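Local coordinates for lamina-associated polypeptide 2 isoforms alpha/zeta (Mus musculus, PDB 2V0X), which forms homodimers through a mostly helical, coiled-coil domain and, as a component of the nuclear lamina, probably works together with lamin A and chromatin, at residues Thr210-Lys215 / Gly221-Lys226; Tyr114-Ser119 / Val177-Cys182; Pro55-Arg60 / Ala120-Ala125; Asp103-Leu108 / Arg191-Leu196; Ala142-Ser147 / Ala152-Arg157. The protein carries 2 engineered substitutions. All coordinates share one frame; numbering follows the deposited sequence.

In the fold
The five contacts illustrate how one long helical hairpin can take different chemistry along its length. Contacts 2, 4 and 5 all pair helix 100-146 with helix 152-196. Contact 2 is buried, lies near the centre of the chain and relies on small residues and one selenomethionine. Contacts 4 and 5, whose centres are about 58 Å apart, are only partly buried: the first stacks aromatic rings, the second packs isoleucines beside the turn. Contact 3 touches contact 2 and lays a loop on helix 100-146 with a single valine. Contact 1 belongs to the C-terminal region, uses water as well as packing, and touches contact 4 through Arg192. All five lie within reach of the second subunit.

Contact 1. Residues Thr210-Lys215 / Gly221-Lys226; sequences TVAPFK and GGEVHK
Apolar packing is carried by Ala212 and Glu223, where the chain folds back on itself after helix 203-211. The aliphatic part of Glu223 curls round one methyl group: CB and CG of Glu223 each stand 3.5 Å from Ala212 CB. With Glu223 CG anti to its own backbone nitrogen (chi1 180°) and the chain then bent at chi2 (72°), the carboxylate turns back over the same methyl, Glu223 OE2 coming to 3.6 Å from Ala212 CB. A looser van der Waals contact lies at the other end, where Lys215 CG rests 4.0 Å from Gly221 O.

Polar contact between the two segments runs through water. One molecule accepts from Lys215 N at 2.7 Å and donates to Gly221 O at 3.0 Å, so a single solvent molecule serves an amide and a carbonyl that do not meet directly.

Among the neighbouring elements, this folded-back region lies against helix 152-196: Arg192 donates to the carbonyls of Thr210 and Ala212, and Phe214 rests on Thr188 while its ring meets that of Trp47. Lys215 O is bound by Arg70 of the second subunit, which places the contact beside the dimer interface.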
# COMPACT_ATOMS: atom_id res chain seq x y z
N THR B 210 5.43 23.61 0.31
CA THR B 210 5.70 22.36 -0.37
C THR B 210 6.66 21.41 0.38
O THR B 210 6.48 20.20 0.33
CB THR B 210 6.26 22.63 -1.79
OG1 THR B 210 5.25 23.29 -2.57
CG2 THR B 210 6.66 21.33 -2.48
N VAL B 211 7.69 21.95 1.05
CA VAL B 211 8.67 21.11 1.75
C VAL B 211 8.39 20.92 3.25
O VAL B 211 9.16 20.25 3.96
CB VAL B 211 10.12 21.65 1.57
CG1 VAL B 211 10.45 21.78 0.09
CG2 VAL B 211 10.29 22.98 2.29
N ALA B 212 7.32 21.52 3.73
CA ALA B 212 6.94 21.41 5.12
C ALA B 212 6.62 19.95 5.46
O ALA B 212 6.42 19.11 4.57
CB ALA B 212 5.69 22.26 5.39
N PRO B 213 6.68 19.60 6.75
CA PRO B 213 6.38 18.22 7.17
C PRO B 213 4.89 18.01 6.91
O PRO B 213 4.12 18.97 6.94
CB PRO B 213 6.65 18.27 8.67
CG PRO B 213 7.78 19.28 8.76
CD PRO B 213 7.29 20.37 7.85
N PHE B 214 4.48 16.79 6.61
CA PHE B 214 3.06 16.54 6.41
C PHE B 214 2.54 16.03 7.74
O PHE B 214 3.14 15.14 8.35
CB PHE B 214 2.84 15.48 5.34
CG PHE B 214 1.40 15.09 5.18
CD1 PHE B 214 0.41 16.06 5.04
CD2 PHE B 214 1.03 13.75 5.13
CE1 PHE B 214 -0.91 15.70 4.84
CE2 PHE B 214 -0.29 13.38 4.93
CZ PHE B 214 -1.27 14.35 4.79
N LYS B 215 1.38 16.52 8.15
CA LYS B 215 0.81 16.11 9.43
C LYS B 215 -0.54 15.43 9.35
O LYS B 215 -1.10 15.06 10.37
CB LYS B 215 0.72 17.34 10.35
CG LYS B 215 2.04 18.07 10.57
CD LYS B 215 3.11 17.15 11.17
CE LYS B 215 2.70 16.61 12.53
NZ LYS B 215 3.69 15.62 13.06
N GLY B 221 -1.55 21.78 6.49
CA GLY B 221 -1.72 21.96 7.93
C GLY B 221 -0.44 21.90 8.74
O GLY B 221 0.45 21.09 8.47
N GLY B 222 -0.35 22.77 9.75
CA GLY B 222 0.84 22.80 10.59
C GLY B 222 1.84 23.84 10.12
O GLY B 222 2.63 24.36 10.91
N GLU B 223 1.81 24.15 8.83
CA GLU B 223 2.71 25.13 8.24
C GLU B 223 1.96 26.32 7.64
O GLU B 223 2.44 27.45 7.68
CB GLU B 223 3.58 24.47 7.16
CG GLU B 223 4.57 25.39 6.47
CD GLU B 223 5.75 25.78 7.35
OE1 GLU B 223 5.88 26.98 7.66
OE2 GLU B 223 6.54 24.89 7.72
N VAL B 224 0.76 26.06 7.12
CA VAL B 224 -0.07 27.08 6.47
C VAL B 224 -0.20 28.42 7.21
O VAL B 224 0.05 29.48 6.63
CB VAL B 224 -1.47 26.51 6.11
CG1 VAL B 224 -2.30 26.23 7.36
CG2 VAL B 224 -2.20 27.44 5.17
N HIS B 225 -0.50 28.37 8.51
CA HIS B 225 -0.68 29.56 9.34
C HIS B 225 0.56 30.45 9.46
O HIS B 225 0.45 31.63 9.80
CB HIS B 225 -1.16 29.16 10.74
CG HIS B 225 -2.34 28.24 10.73
ND1 HIS B 225 -2.22 26.87 10.87
CD2 HIS B 225 -3.67 28.49 10.61
CE1 HIS B 225 -3.42 26.32 10.83
NE2 HIS B 225 -4.32 27.28 10.68
N LYS B 226 1.73 29.88 9.20
CA LYS B 226 2.98 30.62 9.27
C LYS B 226 3.16 31.50 8.03
O LYS B 226 4.10 32.29 7.95
CB LYS B 226 4.17 29.65 9.40
CG LYS B 226 4.13 28.77 10.65
CD LYS B 226 5.27 27.77 10.69
CE LYS B 226 6.63 28.46 10.69
NZ LYS B 226 6.83 29.35 11.87
O HOH W 1 0.17 18.62 6.87

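Contact 2. Residues Tyr114-Ser119 / Val177-Cys182; sequences YEAAAS and VRMSAC
Met179, a selenomethionine, starts toward helix 114-119 and brings its terminal methyl over the backbone of Ala116. Its chain does not reach straight out: CG is anti to the carbonyl carbon (chi1 -68°), and further bends at chi2 and chi3 hook the terminal methyl back on the partner helix. Met179 CE thereby lies 3.3 Å from Ala116 CA, a close approach, and 3.7 Å from Ala116 CB. The same methyl stands 3.6 Å from Ser119 CB, one turn further along, so it sits beside two successive residues of one helix face.

Ala116 returns the contact from its own side. Its methyl is directed at the opposing backbone, where Ala116 CB lies 3.5 Å from Met179 O, and it also faces Cys182, with the two CB atoms 4.3 Å apart. Such small groups let the helix axes approach to 8.4 Å in a nearly antiparallel pair, at 166°.

Ser119 offers its CB to Met179, while its hydroxyl turns to its own helix: Ser119 OG donates to Glu115 O at 2.8 Å. That carbonyl also receives Ser119 N, and the two donors come to it from opposite faces of its plane.

Leu54 covers Ala116 and Cys182, and on the dimer side Ala117 O is bonded to Ser180 OG of the second subunit. The interface between the two segments is thus essentially apolar: the serine hydroxyl is satisfied within its helix, and close packing of a flexible side chain against small ones does the joining.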
# COMPACT_ATOMS: atom_id res chain seq x y z
N TYR B 114 3.33 4.47 -7.07
CA TYR B 114 3.27 3.14 -7.65
C TYR B 114 4.29 2.23 -7.00
O TYR B 114 3.97 1.10 -6.61
CB TYR B 114 3.53 3.20 -9.16
CG TYR B 114 3.32 1.89 -9.89
CD1 TYR B 114 2.19 1.70 -10.68
CD2 TYR B 114 4.24 0.85 -9.80
CE1 TYR B 114 1.98 0.51 -11.36
CE2 TYR B 114 4.04 -0.37 -10.48
CZ TYR B 114 2.90 -0.53 -11.26
OH TYR B 114 2.67 -1.69 -11.95
N GLU B 115 5.51 2.74 -6.86
CA GLU B 115 6.60 1.96 -6.30
C GLU B 115 6.36 1.58 -4.84
O GLU B 115 6.62 0.46 -4.45
CB GLU B 115 7.93 2.73 -6.45
CG GLU B 115 9.12 1.86 -6.13
CD GLU B 115 10.42 2.62 -6.04
OE1 GLU B 115 10.53 3.69 -6.67
OE2 GLU B 115 11.34 2.14 -5.33
N ALA B 116 5.87 2.53 -4.04
CA ALA B 116 5.57 2.25 -2.63
C ALA B 116 4.51 1.15 -2.53
O ALA B 116 4.64 0.23 -1.72
CB ALA B 116 5.10 3.53 -1.92
N ALA B 117 3.50 1.22 -3.39
CA ALA B 117 2.41 0.23 -3.43
C ALA B 117 2.91 -1.15 -3.87
O ALA B 117 2.50 -2.19 -3.32
CB ALA B 117 1.32 0.70 -4.39
N ALA B 118 3.77 -1.17 -4.89
CA ALA B 118 4.32 -2.41 -5.40
C ALA B 118 5.12 -3.11 -4.30
O ALA B 118 5.11 -4.35 -4.18
CB ALA B 118 5.21 -2.13 -6.61
N SER B 119 5.86 -2.32 -3.53
CA SER B 119 6.66 -2.83 -2.43
C SER B 119 5.75 -3.45 -1.36
O SER B 119 6.06 -4.50 -0.82
CB SER B 119 7.50 -1.71 -1.80
OG SER B 119 8.25 -1.06 -2.80
N VAL B 177 2.95 -0.83 6.82
CA VAL B 177 2.51 0.47 7.34
C VAL B 177 3.48 1.55 6.83
O VAL B 177 3.07 2.63 6.40
CB VAL B 177 2.49 0.47 8.91
CG1 VAL B 177 2.35 1.91 9.48
CG2 VAL B 177 1.32 -0.38 9.43
N ARG B 178 4.77 1.25 6.87
CA ARG B 178 5.81 2.17 6.39
C ARG B 178 5.65 2.48 4.90
O ARG B 178 5.67 3.64 4.49
CB ARG B 178 7.22 1.59 6.66
CG ARG B 178 8.35 2.52 6.25
CD ARG B 178 9.66 2.15 6.92
NE ARG B 178 9.59 2.30 8.37
CZ ARG B 178 10.06 1.41 9.24
NH1 ARG B 178 10.64 0.30 8.81
NH2 ARG B 178 9.96 1.65 10.54
N MSE B 179 5.49 1.44 4.09
CA MSE B 179 5.30 1.62 2.65
C MSE B 179 4.05 2.44 2.34
O MSE B 179 4.06 3.30 1.45
CB MSE B 179 5.25 0.27 1.93
CG MSE B 179 6.57 -0.52 1.91
SE MSE B 179 8.16 0.57 1.46
CE MSE B 179 7.49 1.46 -0.06
N SER B 180 2.97 2.20 3.10
CA SER B 180 1.71 2.93 2.93
C SER B 180 1.90 4.41 3.28
O SER B 180 1.36 5.28 2.60
CB SER B 180 0.61 2.34 3.82
OG SER B 180 0.23 1.04 3.39
N ALA B 181 2.67 4.69 4.32
CA ALA B 181 2.92 6.05 4.76
C ALA B 181 3.70 6.80 3.68
O ALA B 181 3.40 7.96 3.39
CB ALA B 181 3.68 6.08 6.09
N CYS B 182 4.63 6.11 3.03
CA CYS B 182 5.44 6.70 1.96
C CYS B 182 4.56 7.06 0.78
O CYS B 182 4.68 8.14 0.19
CB CYS B 182 6.54 5.73 1.52
SG CYS B 182 7.94 5.54 2.69

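Contact 3. Residues Pro55-Arg60 / Ala120-Ala125; sequences PSVACR and ALQIAA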
# COMPACT_ATOMS: atom_id res chain seq x y z
N PRO B 55 12.54 3.17 0.57
CA PRO B 55 13.43 2.09 1.01
C PRO B 55 13.17 0.83 0.18
O PRO B 55 12.05 0.60 -0.29
CB PRO B 55 13.03 1.88 2.47
CG PRO B 55 11.62 2.34 2.52
CD PRO B 55 11.66 3.60 1.67
N SER B 56 14.21 0.04 -0.04
CA SER B 56 14.10 -1.17 -0.83
C SER B 56 13.54 -2.35 -0.02
O SER B 56 13.72 -2.44 1.20
CB SER B 56 15.49 -1.54 -1.38
OG SER B 56 15.45 -2.74 -2.14
N VAL B 57 12.85 -3.25 -0.71
CA VAL B 57 12.29 -4.44 -0.09
C VAL B 57 12.89 -5.67 -0.77
O VAL B 57 12.60 -6.79 -0.39
CB VAL B 57 10.74 -4.52 -0.24
CG1 VAL B 57 10.05 -3.54 0.69
CG2 VAL B 57 10.35 -4.26 -1.67
N ALA B 58 13.76 -5.45 -1.76
CA ALA B 58 14.35 -6.56 -2.50
C ALA B 58 15.09 -7.60 -1.66
O ALA B 58 15.03 -8.79 -1.97
CB ALA B 58 15.27 -6.02 -3.65
N CYS B 59 15.79 -7.19 -0.61
CA CYS B 59 16.51 -8.16 0.22
C CYS B 59 15.64 -8.84 1.24
O CYS B 59 15.84 -10.02 1.54
CB CYS B 59 17.68 -7.51 0.96
SG CYS B 59 19.03 -7.06 -0.10
N ARG B 60 14.74 -8.08 1.84
CA ARG B 60 13.89 -8.61 2.88
C ARG B 60 12.66 -9.35 2.37
O ARG B 60 12.21 -10.32 2.98
CB ARG B 60 13.53 -7.49 3.86
CG ARG B 60 14.73 -7.02 4.69
CD ARG B 60 14.52 -5.67 5.36
NE ARG B 60 15.39 -5.51 6.53
CZ ARG B 60 16.67 -5.15 6.51
NH1 ARG B 60 17.28 -4.88 5.36
NH2 ARG B 60 17.35 -5.05 7.64
N ALA B 120 4.66 -2.76 -1.03
CA ALA B 120 3.68 -3.26 -0.05
C ALA B 120 3.08 -4.58 -0.57
O ALA B 120 2.79 -5.50 0.19
CB ALA B 120 2.59 -2.22 0.15
N LEU B 121 2.97 -4.69 -1.89
CA LEU B 121 2.45 -5.89 -2.53
C LEU B 121 3.45 -7.04 -2.31
O LEU B 121 3.05 -8.17 -1.99
CB LEU B 121 2.25 -5.63 -4.02
CG LEU B 121 1.53 -6.48 -5.07
CD1 LEU B 121 1.94 -7.93 -4.99
CD2 LEU B 121 0.05 -6.33 -4.93
N GLN B 122 4.75 -6.77 -2.48
CA GLN B 122 5.76 -7.82 -2.26
C GLN B 122 5.71 -8.31 -0.83
O GLN B 122 5.89 -9.48 -0.57
CB GLN B 122 7.19 -7.31 -2.54
CG GLN B 122 7.53 -7.30 -4.01
CD GLN B 122 8.93 -6.79 -4.25
OE1 GLN B 122 9.92 -7.35 -3.75
NE2 GLN B 122 9.03 -5.70 -4.98
N ILE B 123 5.58 -7.38 0.10
CA ILE B 123 5.50 -7.72 1.51
C ILE B 123 4.23 -8.56 1.73
O ILE B 123 4.28 -9.62 2.35
CB ILE B 123 5.44 -6.44 2.38
CG1 ILE B 123 6.73 -5.65 2.23
CG2 ILE B 123 5.23 -6.82 3.87
CD1 ILE B 123 6.69 -4.24 2.89
N ALA B 124 3.09 -8.10 1.21
CA ALA B 124 1.83 -8.83 1.39
C ALA B 124 1.91 -10.24 0.88
O ALA B 124 1.37 -11.16 1.50
CB ALA B 124 0.65 -8.10 0.72
N ALA B 125 2.56 -10.41 -0.28
CA ALA B 125 2.75 -11.73 -0.89
C ALA B 125 3.47 -12.65 0.10
O ALA B 125 3.11 -13.81 0.26
CB ALA B 125 3.57 -11.62 -2.20
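The bond from Ala124 N to Ala120 O, at 2.8 Å, is the shortest polar link here, and it belongs to the helical turn from which Gln122 and Ile123 meet Val57. On the loop side the matching polar feature is an ST turn: Ala58 N donates to Ser56 OG at 3.2 Å, with an N-H...O angle of 155°, spanning the valine between them.

Val57 makes the contact with both branches. Its CG1, anti to the carbonyl carbon (chi1 -75°), meets the tip of Ile123 at 4.1 Å, measured from Val57 CG1 to Ile123 CD1, and the two side chains cross at about a right angle. The other methyl approaches the amide end of Gln122, with Val57 CG2 3.9 Å from Gln122 CD; the glutamine reaches it with a chain extended beyond CG.

Val57 CG2 also packs on Ser119, and Ile123 CD1 on Met179, joining this contact to the hairpin interior; Ile123 further touches Ala172 and Glu176 of helix 152-196. Chemically, the loop between helices 35-46 and 66-72 is laid on helix 100-146 by van der Waals contact, while the ST-turn bond and the helical backbone bonds stay within their own segments and shape them.

Contact 4. Residues Asp103-Leu108 / Arg191-Leu196; sequences DKHLDL and RRYLWL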
# COMPACT_ATOMS: atom_id res chain seq x y z
N ASP B 103 5.12 19.35 -14.00
CA ASP B 103 4.88 18.06 -14.62
C ASP B 103 5.85 16.98 -14.10
O ASP B 103 5.42 15.88 -13.77
CB ASP B 103 4.93 18.16 -16.14
CG ASP B 103 3.82 19.06 -16.71
OD1 ASP B 103 2.90 19.45 -15.96
OD2 ASP B 103 3.89 19.37 -17.92
N LYS B 104 7.13 17.32 -13.98
CA LYS B 104 8.09 16.35 -13.49
C LYS B 104 7.82 15.98 -12.04
O LYS B 104 7.99 14.83 -11.65
CB LYS B 104 9.53 16.84 -13.66
CG LYS B 104 10.09 16.62 -15.06
CD LYS B 104 11.59 16.37 -15.03
CE LYS B 104 11.91 15.12 -14.20
NZ LYS B 104 13.36 14.87 -14.04
N HIS B 105 7.39 16.96 -11.24
CA HIS B 105 7.07 16.73 -9.83
C HIS B 105 5.86 15.81 -9.68
O HIS B 105 5.82 14.95 -8.81
CB HIS B 105 6.77 18.05 -9.12
CG HIS B 105 7.97 18.94 -9.00
ND1 HIS B 105 9.06 18.62 -8.23
CD2 HIS B 105 8.23 20.16 -9.54
CE1 HIS B 105 9.95 19.60 -8.29
NE2 HIS B 105 9.46 20.55 -9.08
N LEU B 106 4.87 16.01 -10.55
CA LEU B 106 3.66 15.22 -10.52
C LEU B 106 3.98 13.79 -10.93
O LEU B 106 3.54 12.85 -10.27
CB LEU B 106 2.59 15.79 -11.45
CG LEU B 106 2.09 17.22 -11.20
CD1 LEU B 106 0.82 17.43 -12.00
CD2 LEU B 106 1.79 17.44 -9.72
N ASP B 107 4.74 13.64 -12.01
CA ASP B 107 5.12 12.33 -12.50
C ASP B 107 5.95 11.57 -11.47
O ASP B 107 5.79 10.36 -11.30
CB ASP B 107 5.89 12.43 -13.83
CG ASP B 107 6.07 11.08 -14.49
OD1 ASP B 107 5.06 10.37 -14.63
OD2 ASP B 107 7.21 10.72 -14.81
N LEU B 108 6.82 12.28 -10.76
CA LEU B 108 7.64 11.65 -9.74
C LEU B 108 6.74 11.17 -8.60
O LEU B 108 6.87 10.04 -8.10
CB LEU B 108 8.65 12.65 -9.18
CG LEU B 108 9.50 12.11 -8.02
CD1 LEU B 108 10.32 10.90 -8.48
CD2 LEU B 108 10.43 13.22 -7.52
N ARG B 191 0.05 16.48 -4.82
CA ARG B 191 -1.07 17.40 -4.69
C ARG B 191 -0.67 18.79 -4.22
O ARG B 191 -1.34 19.77 -4.56
CB ARG B 191 -2.19 16.81 -3.81
CG ARG B 191 -2.87 15.58 -4.43
CD ARG B 191 -3.90 14.94 -3.50
NE ARG B 191 -5.06 15.80 -3.27
CZ ARG B 191 -5.55 16.11 -2.07
NH1 ARG B 191 -4.97 15.64 -0.98
NH2 ARG B 191 -6.64 16.86 -1.97
N ARG B 192 0.39 18.90 -3.42
CA ARG B 192 0.86 20.22 -3.00
C ARG B 192 1.29 21.00 -4.26
O ARG B 192 0.87 22.14 -4.46
CB ARG B 192 2.01 20.10 -2.01
CG ARG B 192 1.56 19.76 -0.61
CD ARG B 192 2.76 19.69 0.30
NE ARG B 192 2.36 19.51 1.69
CZ ARG B 192 3.21 19.45 2.70
NH1 ARG B 192 4.50 19.56 2.46
NH2 ARG B 192 2.78 19.26 3.94
N TYR B 193 2.06 20.36 -5.14
CA TYR B 193 2.50 21.02 -6.37
C TYR B 193 1.31 21.36 -7.25
O TYR B 193 1.23 22.44 -7.83
CB TYR B 193 3.46 20.12 -7.16
CG TYR B 193 4.87 20.13 -6.62
CD1 TYR B 193 5.34 19.09 -5.82
CD2 TYR B 193 5.75 21.17 -6.94
CE1 TYR B 193 6.66 19.09 -5.34
CE2 TYR B 193 7.06 21.18 -6.47
CZ TYR B 193 7.51 20.14 -5.67
OH TYR B 193 8.81 20.14 -5.22
N LEU B 194 0.36 20.44 -7.31
CA LEU B 194 -0.82 20.65 -8.12
C LEU B 194 -1.69 21.82 -7.68
O LEU B 194 -2.16 22.58 -8.52
CB LEU B 194 -1.66 19.39 -8.18
CG LEU B 194 -2.91 19.48 -9.05
CD1 LEU B 194 -2.51 19.64 -10.54
CD2 LEU B 194 -3.74 18.23 -8.85
N TRP B 195 -1.93 21.93 -6.37
CA TRP B 195 -2.76 23.00 -5.83
C TRP B 195 -2.09 24.36 -5.68
O TRP B 195 -2.77 25.38 -5.66
CB TRP B 195 -3.42 22.56 -4.51
CG TRP B 195 -4.54 21.63 -4.76
CD1 TRP B 195 -4.47 20.25 -4.77
CD2 TRP B 195 -5.87 21.97 -5.16
NE1 TRP B 195 -5.67 19.73 -5.17
CE2 TRP B 195 -6.55 20.75 -5.41
CE3 TRP B 195 -6.56 23.18 -5.33
CZ2 TRP B 195 -7.89 20.71 -5.83
CZ3 TRP B 195 -7.89 23.14 -5.75
CH2 TRP B 195 -8.54 21.91 -6.00
N LEU B 196 -0.76 24.39 -5.58
CA LEU B 196 -0.05 25.66 -5.48
C LEU B 196 0.19 26.31 -6.85
O LEU B 196 0.40 27.51 -6.94
CB LEU B 196 1.29 25.47 -4.77
CG LEU B 196 1.27 25.28 -3.25
CD1 LEU B 196 2.68 25.17 -2.75
CD2 LEU B 196 0.56 26.45 -2.57
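His105 lays its imidazole over the phenol ring of Tyr193 in an offset stack, the ring centroids 3.9 Å apart and the planes within 8° of parallel. The displacement carries the imidazole toward the hydroxyl end of the phenol, so that His105 CE1 is 3.3 Å from Tyr193 OH. Behind it, His105 CB covers the middle of the same ring as a CH-pi contact, 3.7 Å from the Tyr193 centroid and only 9° off the normal. With CG anti to the carbonyl carbon in both residues (chi1 -67° in His105), the rings are carried to the same side of the helix pair, where they overlap.

Beside the stack the contact is aliphatic. Leu106 CD2 slides past Tyr193 CB at 4.1 Å, while the tips of two leucines face each other, Leu106 CD1 being 4.3 Å from Leu194 CD1.

Across the dimer interface, Leu194 packs on Asp107 of the second subunit, and Arg191 forms a salt bridge with that Asp107 of the second subunit, a pairing repeated in the reverse sense. Thr210 of helix 203-211 rests on Tyr193. The two helices are the arms of an antiparallel hairpin, and its pairing with the second subunit is consistent with a four-helix antiparallel coiled coil, the coiled-coil dimerization domain of this protein.

Contact 5. Residues Ala142-Ser147 / Ala152-Arg157; sequences AQIINS and AQQALR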
# COMPACT_ATOMS: atom_id res chain seq x y z
N ALA B 142 -1.28 -29.53 16.62
CA ALA B 142 -2.56 -29.97 17.16
C ALA B 142 -2.66 -31.49 17.11
O ALA B 142 -2.96 -32.12 18.12
CB ALA B 142 -3.72 -29.35 16.36
N GLN B 143 -2.35 -32.07 15.95
CA GLN B 143 -2.40 -33.52 15.77
C GLN B 143 -1.45 -34.27 16.70
O GLN B 143 -1.80 -35.33 17.22
CB GLN B 143 -2.11 -33.89 14.31
CG GLN B 143 -3.08 -33.26 13.32
CD GLN B 143 -2.86 -33.74 11.90
OE1 GLN B 143 -2.42 -34.87 11.67
NE2 GLN B 143 -3.19 -32.89 10.94
N ILE B 144 -0.27 -33.70 16.93
CA ILE B 144 0.73 -34.31 17.80
C ILE B 144 0.20 -34.43 19.23
O ILE B 144 0.16 -35.53 19.79
CB ILE B 144 2.05 -33.51 17.78
CG1 ILE B 144 2.70 -33.64 16.40
CG2 ILE B 144 3.02 -34.00 18.86
CD1 ILE B 144 3.81 -32.64 16.15
N ILE B 145 -0.26 -33.32 19.80
CA ILE B 145 -0.78 -33.31 21.16
C ILE B 145 -2.16 -33.97 21.27
O ILE B 145 -2.64 -34.24 22.37
CB ILE B 145 -0.83 -31.88 21.74
CG1 ILE B 145 -1.67 -30.96 20.86
CG2 ILE B 145 0.58 -31.34 21.87
CD1 ILE B 145 -1.76 -29.53 21.36
N ASN B 146 -2.77 -34.21 20.12
CA ASN B 146 -4.08 -34.85 20.02
C ASN B 146 -3.91 -36.37 20.04
O ASN B 146 -4.75 -37.09 20.58
CB ASN B 146 -4.77 -34.38 18.74
CG ASN B 146 -5.93 -35.26 18.33
OD1 ASN B 146 -7.09 -34.93 18.58
ND2 ASN B 146 -5.63 -36.34 17.62
N SER B 147 -2.83 -36.86 19.43
CA SER B 147 -2.54 -38.29 19.40
C SER B 147 -1.87 -38.72 20.71
O SER B 147 -2.55 -38.91 21.72
CB SER B 147 -1.67 -38.65 18.19
OG SER B 147 -2.31 -38.30 16.98
N ALA B 152 5.62 -34.11 23.61
CA ALA B 152 5.64 -32.71 24.01
C ALA B 152 6.73 -31.91 23.31
O ALA B 152 6.45 -30.87 22.71
CB ALA B 152 5.80 -32.61 25.52
N GLN B 153 7.97 -32.39 23.36
CA GLN B 153 9.08 -31.67 22.72
C GLN B 153 8.89 -31.54 21.21
O GLN B 153 9.37 -30.58 20.60
CB GLN B 153 10.43 -32.34 23.04
CG GLN B 153 11.63 -31.52 22.58
CD GLN B 153 12.96 -32.16 22.93
OE1 GLN B 153 13.68 -32.66 22.06
NE2 GLN B 153 13.31 -32.15 24.21
N GLN B 154 8.19 -32.49 20.61
CA GLN B 154 7.93 -32.45 19.17
C GLN B 154 6.98 -31.29 18.88
O GLN B 154 7.24 -30.46 18.00
CB GLN B 154 7.34 -33.78 18.70
CG GLN B 154 6.81 -33.80 17.27
CD GLN B 154 7.90 -33.70 16.22
OE1 GLN B 154 8.25 -34.69 15.58
NE2 GLN B 154 8.41 -32.50 16.01
N ALA B 155 5.90 -31.20 19.66
CA ALA B 155 4.93 -30.13 19.50
C ALA B 155 5.56 -28.78 19.83
O ALA B 155 5.32 -27.79 19.14
CB ALA B 155 3.72 -30.39 20.38
N LEU B 156 6.39 -28.74 20.88
CA LEU B 156 7.08 -27.51 21.27
C LEU B 156 7.98 -26.95 20.17
O LEU B 156 8.11 -25.73 20.03
CB LEU B 156 7.90 -27.74 22.54
CG LEU B 156 7.11 -27.66 23.85
CD1 LEU B 156 7.84 -28.44 24.93
CD2 LEU B 156 6.92 -26.20 24.24
N ARG B 157 8.63 -27.82 19.41
CA ARG B 157 9.49 -27.39 18.31
C ARG B 157 8.63 -26.85 17.17
O ARG B 157 9.02 -25.91 16.49
CB ARG B 157 10.40 -28.52 17.83
CG ARG B 157 11.73 -28.58 18.60
CD ARG B 157 12.68 -29.67 18.07
NE ARG B 157 12.13 -31.01 18.25
CZ ARG B 157 11.50 -31.71 17.31
NH1 ARG B 157 11.34 -31.20 16.09
NH2 ARG B 157 11.01 -32.91 17.59
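Helices 142-146 and 152-157 run antiparallel, their axes 9.1 Å apart at 166°, and draw closest at Ile144 and Ala155, whose CA atoms are 6.2 Å apart. The first helix is finishing here: Ser147 is the first residue to leave helical angles, and its hydroxyl turns back so that Ser147 OG donates to Gln143 O at 3.0 Å. The same carbonyl takes Ser147 N from the opposite face of its plane, so both the backbone and the side chain of the serine close the last turn.

This is the closed end of a helical hairpin, the four residues between the segments making the reversal that sends the chain from helix 100-146 into helix 152-196.

Ile144 reaches across with two branches. Its CD1 meets the aliphatic part of the glutamine, Ile144 CD1 lying 3.4 Å from Gln154 CG, and the two side chains cross at about a right angle. Gln154 presents that CG because it is anti to the backbone nitrogen (chi1 171°), after which a bend at chi2 swings the amide aside. The other branch, CG2 of Ile144, stands 4.0 Å from Ala155 CB.

The methyl of Ala155 touches both isoleucines, for Ile145 CG2 also lies 3.6 Å from Ala155 CB. Ile145 also packs on Ile145 of the second subunit, and Leu156 on Asn146 of that subunit.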